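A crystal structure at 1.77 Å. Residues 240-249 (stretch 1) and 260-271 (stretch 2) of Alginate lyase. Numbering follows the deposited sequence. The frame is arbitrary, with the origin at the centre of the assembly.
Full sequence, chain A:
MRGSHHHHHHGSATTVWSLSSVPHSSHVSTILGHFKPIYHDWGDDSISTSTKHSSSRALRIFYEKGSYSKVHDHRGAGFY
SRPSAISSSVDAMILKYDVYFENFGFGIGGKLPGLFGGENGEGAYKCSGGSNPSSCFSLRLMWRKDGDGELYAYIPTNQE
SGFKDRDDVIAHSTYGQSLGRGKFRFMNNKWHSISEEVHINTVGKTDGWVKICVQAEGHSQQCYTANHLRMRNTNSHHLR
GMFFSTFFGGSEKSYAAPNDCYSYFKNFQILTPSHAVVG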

# COMPACT_ATOMS: atom_id res chain seq x y z
N ARG A 240 -8.18 -8.41 -4.47
CA ARG A 240 -7.32 -9.49 -4.98
C ARG A 240 -6.12 -9.78 -4.10
O ARG A 240 -5.59 -10.89 -4.11
CB ARG A 240 -6.85 -9.15 -6.40
CG ARG A 240 -7.98 -8.95 -7.42
CD ARG A 240 -8.79 -10.23 -7.61
NE ARG A 240 -9.93 -10.02 -8.51
CZ ARG A 240 -10.99 -10.81 -8.58
NH1 ARG A 240 -11.06 -11.90 -7.82
NH2 ARG A 240 -11.99 -10.51 -9.40
N GLY A 241 -5.67 -8.79 -3.33
CA GLY A 241 -4.49 -9.01 -2.51
C GLY A 241 -3.71 -7.75 -2.24
O GLY A 241 -4.26 -6.66 -2.23
N MET A 242 -2.40 -7.91 -2.04
CA MET A 242 -1.53 -6.81 -1.64
C MET A 242 -0.74 -6.26 -2.81
O MET A 242 -0.10 -7.02 -3.55
CB MET A 242 -0.56 -7.23 -0.54
CG MET A 242 0.40 -6.10 -0.14
SD MET A 242 1.67 -6.56 1.07
CE MET A 242 2.50 -7.89 0.21
N PHE A 243 -0.78 -4.94 -2.97
CA PHE A 243 0.06 -4.21 -3.92
C PHE A 243 1.27 -3.74 -3.14
O PHE A 243 1.22 -2.72 -2.48
CB PHE A 243 -0.76 -3.07 -4.56
CG PHE A 243 -0.03 -2.25 -5.61
CD1 PHE A 243 1.18 -2.65 -6.13
CD2 PHE A 243 -0.67 -1.15 -6.18
CE1 PHE A 243 1.82 -1.89 -7.12
CE2 PHE A 243 -0.06 -0.40 -7.18
CZ PHE A 243 1.17 -0.76 -7.65
N PHE A 244 2.34 -4.54 -3.16
CA PHE A 244 3.58 -4.11 -2.51
C PHE A 244 4.23 -3.08 -3.40
O PHE A 244 4.53 -3.35 -4.56
CB PHE A 244 4.54 -5.27 -2.23
CG PHE A 244 5.74 -4.86 -1.40
CD1 PHE A 244 5.71 -4.97 -0.02
CD2 PHE A 244 6.88 -4.34 -2.01
CE1 PHE A 244 6.81 -4.58 0.75
CE2 PHE A 244 7.99 -3.95 -1.23
CZ PHE A 244 7.94 -4.08 0.14
N SER A 245 4.44 -1.89 -2.86
CA SER A 245 4.91 -0.77 -3.67
C SER A 245 5.62 0.20 -2.75
O SER A 245 5.02 0.69 -1.81
CB SER A 245 3.72 -0.10 -4.36
OG SER A 245 4.13 0.94 -5.22
N THR A 246 6.90 0.47 -2.99
CA THR A 246 7.59 1.46 -2.18
C THR A 246 8.79 2.04 -2.95
O THR A 246 9.63 1.32 -3.51
CB THR A 246 8.02 0.87 -0.80
OG1 THR A 246 8.43 1.92 0.09
CG2 THR A 246 9.15 -0.17 -0.94
N PHE A 247 8.82 3.37 -2.98
CA PHE A 247 9.81 4.16 -3.69
C PHE A 247 9.48 5.61 -3.36
O PHE A 247 8.35 5.90 -2.94
CB PHE A 247 9.76 3.91 -5.20
CG PHE A 247 8.40 4.12 -5.81
CD1 PHE A 247 7.53 3.05 -5.99
CD2 PHE A 247 7.99 5.38 -6.21
CE1 PHE A 247 6.28 3.24 -6.55
CE2 PHE A 247 6.75 5.58 -6.78
CZ PHE A 247 5.89 4.50 -6.96
N PHE A 248 10.44 6.50 -3.53
CA PHE A 248 10.19 7.93 -3.36
C PHE A 248 9.52 8.49 -4.61
O PHE A 248 9.88 8.12 -5.74
CB PHE A 248 11.50 8.69 -3.06
CG PHE A 248 11.95 8.57 -1.64
CD1 PHE A 248 12.48 7.37 -1.16
CD2 PHE A 248 11.87 9.65 -0.78
CE1 PHE A 248 12.90 7.26 0.16
CE2 PHE A 248 12.29 9.55 0.54
CZ PHE A 248 12.80 8.35 1.01
N GLY A 249 8.55 9.38 -4.42
CA GLY A 249 7.92 10.05 -5.55
C GLY A 249 6.49 9.62 -5.80
O GLY A 249 5.98 8.73 -5.11
N ASP A 260 20.53 8.10 1.81
CA ASP A 260 20.57 6.65 1.75
C ASP A 260 19.72 6.16 2.91
O ASP A 260 20.00 6.47 4.07
CB ASP A 260 22.00 6.12 1.85
CG ASP A 260 22.85 6.49 0.64
OD1 ASP A 260 22.39 6.30 -0.50
OD2 ASP A 260 23.98 7.01 0.82
N CYS A 261 18.66 5.41 2.62
CA CYS A 261 17.75 5.01 3.69
C CYS A 261 17.12 3.65 3.40
O CYS A 261 17.24 3.12 2.29
CB CYS A 261 16.66 6.08 3.90
SG CYS A 261 15.70 6.42 2.40
N TYR A 262 16.48 3.10 4.42
CA TYR A 262 16.01 1.72 4.37
C TYR A 262 14.67 1.54 5.06
O TYR A 262 14.41 2.11 6.13
CB TYR A 262 17.02 0.78 5.05
CG TYR A 262 18.45 0.91 4.61
CD1 TYR A 262 19.25 1.94 5.10
CD2 TYR A 262 19.02 -0.01 3.74
CE1 TYR A 262 20.57 2.05 4.71
CE2 TYR A 262 20.34 0.09 3.35
CZ TYR A 262 21.11 1.13 3.84
OH TYR A 262 22.42 1.25 3.47
N SER A 263 13.84 0.70 4.47
CA SER A 263 12.65 0.27 5.15
C SER A 263 12.73 -1.23 5.39
O SER A 263 13.40 -1.96 4.65
CB SER A 263 11.38 0.63 4.36
OG SER A 263 11.39 0.08 3.06
N TYR A 264 12.05 -1.68 6.44
CA TYR A 264 12.01 -3.09 6.82
C TYR A 264 10.57 -3.51 7.02
O TYR A 264 9.82 -2.82 7.68
CB TYR A 264 12.78 -3.32 8.13
CG TYR A 264 14.22 -2.88 8.12
CD1 TYR A 264 14.56 -1.53 8.08
CD2 TYR A 264 15.24 -3.82 8.18
CE1 TYR A 264 15.90 -1.13 8.08
CE2 TYR A 264 16.58 -3.43 8.19
CZ TYR A 264 16.89 -2.09 8.14
OH TYR A 264 18.21 -1.69 8.15
N PHE A 265 10.19 -4.66 6.47
CA PHE A 265 8.82 -5.12 6.60
C PHE A 265 8.79 -6.51 7.21
O PHE A 265 9.58 -7.37 6.82
CB PHE A 265 8.10 -5.15 5.24
CG PHE A 265 8.00 -3.81 4.57
CD1 PHE A 265 9.05 -3.33 3.80
CD2 PHE A 265 6.83 -3.05 4.66
CE1 PHE A 265 8.96 -2.11 3.15
CE2 PHE A 265 6.74 -1.83 4.02
CZ PHE A 265 7.80 -1.36 3.26
N LYS A 266 7.89 -6.72 8.16
CA LYS A 266 7.69 -8.04 8.73
C LYS A 266 6.21 -8.23 9.12
O LYS A 266 5.43 -7.28 9.03
CB LYS A 266 8.60 -8.24 9.95
CG LYS A 266 8.23 -7.36 11.13
CD LYS A 266 9.21 -7.55 12.31
CE LYS A 266 8.87 -6.64 13.48
NZ LYS A 266 7.51 -6.94 14.08
N ASN A 267 5.84 -9.44 9.52
CA ASN A 267 4.52 -9.66 10.12
C ASN A 267 3.36 -9.23 9.21
O ASN A 267 2.44 -8.52 9.65
CB ASN A 267 4.45 -8.93 11.47
CG ASN A 267 3.31 -9.41 12.35
OD1 ASN A 267 2.75 -10.48 12.12
ND2 ASN A 267 2.97 -8.61 13.37
N PHE A 268 3.42 -9.63 7.95
CA PHE A 268 2.30 -9.46 7.01
C PHE A 268 1.12 -10.36 7.36
O PHE A 268 1.31 -11.52 7.73
CB PHE A 268 2.74 -9.79 5.58
CG PHE A 268 3.72 -8.83 4.99
CD1 PHE A 268 3.28 -7.76 4.22
CD2 PHE A 268 5.09 -8.99 5.18
CE1 PHE A 268 4.18 -6.87 3.68
CE2 PHE A 268 5.99 -8.11 4.61
CZ PHE A 268 5.54 -7.05 3.86
N GLN A 269 -0.09 -9.84 7.23
CA GLN A 269 -1.31 -10.64 7.39
C GLN A 269 -2.42 -10.13 6.48
O GLN A 269 -2.59 -8.92 6.33
CB GLN A 269 -1.84 -10.59 8.83
CG GLN A 269 -0.88 -10.93 9.93
CD GLN A 269 -1.53 -10.71 11.29
OE1 GLN A 269 -2.65 -11.16 11.53
NE2 GLN A 269 -0.85 -9.99 12.17
N ILE A 270 -3.19 -11.05 5.92
CA ILE A 270 -4.41 -10.66 5.23
C ILE A 270 -5.56 -11.43 5.85
O ILE A 270 -5.54 -12.67 5.89
CB ILE A 270 -4.33 -10.92 3.71
CG1 ILE A 270 -3.35 -9.94 3.07
CG2 ILE A 270 -5.69 -10.77 3.08
CD1 ILE A 270 -3.15 -10.16 1.57
N LEU A 271 -6.52 -10.69 6.38
CA LEU A 271 -7.74 -11.27 6.93
C LEU A 271 -8.94 -10.92 6.07
O LEU A 271 -8.91 -9.92 5.34
CB LEU A 271 -8.00 -10.77 8.36
CG LEU A 271 -6.87 -10.98 9.37
CD1 LEU A 271 -5.93 -9.78 9.36
CD2 LEU A 271 -7.47 -11.20 10.75

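Most of each stretch is β-strand, and the two strands run roughly antiparallel, with 150° between their N-to-C directions, yet they are not paired as neighbours in one sheet. Their axes come no closer than 8.8 Å, and no hydrogen bond passes between them. The CA atoms of Gly241 and Ile270 lie 7.9 Å apart, those of Phe244 and Phe265 10.6 Å, and those of Phe248 and Cys261 10.7 Å. Such spacings are too wide for backbone pairing and leave room for side chains, which is the arrangement of strands packed face to face. The contact buries 344 Å², summed over both sides.

Alternation along the first strand sets which side chains face the second. The CA-to-CB bonds of Met242, Phe244 and Thr246 point toward the second strand, whereas the side chains of Phe243 and Ser245 stay more than 8 Å from it. On the second strand, Cys261, Ser263 and Phe265 follow the same rule, although Thr246 and Ser263 point toward the other stretch without making a close side-chain contact. The alternation then slips: Lys266 and Asn267 are both out of reach, and Phe268 and Ile270 resume the inward direction. Asn267, at phi/psi 57/47, has left the usual β region, which coincides with this shift.

The centre of the contact is aromatic. Phe244 directs its edge at the face of Phe265, with ring centroids 5.0 Å apart, planes at 70°, and Phe244 CZ 3.7 Å from Phe265 CE1. This edge-to-face geometry sets the slightly positive hydrogens of one ring against the π cloud of the other. Phe244 CE1 also lies 4.2 Å from Phe268 CZ, near the plane of the Phe268 ring, at its edge. One phenylalanine thus bridges two residues of the opposing strand.

Sulfur atoms make the close approaches on both sides of Phe244 along the first stretch. Met242 SD lies 3.6 Å from Phe268 CE1 and 4.7 Å from the ring centroid, but 67° off the ring normal, so it approaches obliquely rather than over the face. Cys261 SG is similarly placed against Phe248, 3.7 Å from Phe248 CE1, and 69° off the normal. The CA-to-CB bond of Phe248 points sideways; its m rotamer (chi1 −79°) accompanies a ring whose end comes nearer to the second strand.

At the other end, Ile270 CD1 packs 4.4 Å from Met242 CB and 4.4 Å from Gly241 CA. Gly241 has phi/psi 152/−152, at which a CB would jam against the preceding carbonyl oxygen, so the backbone alone calls for glycine.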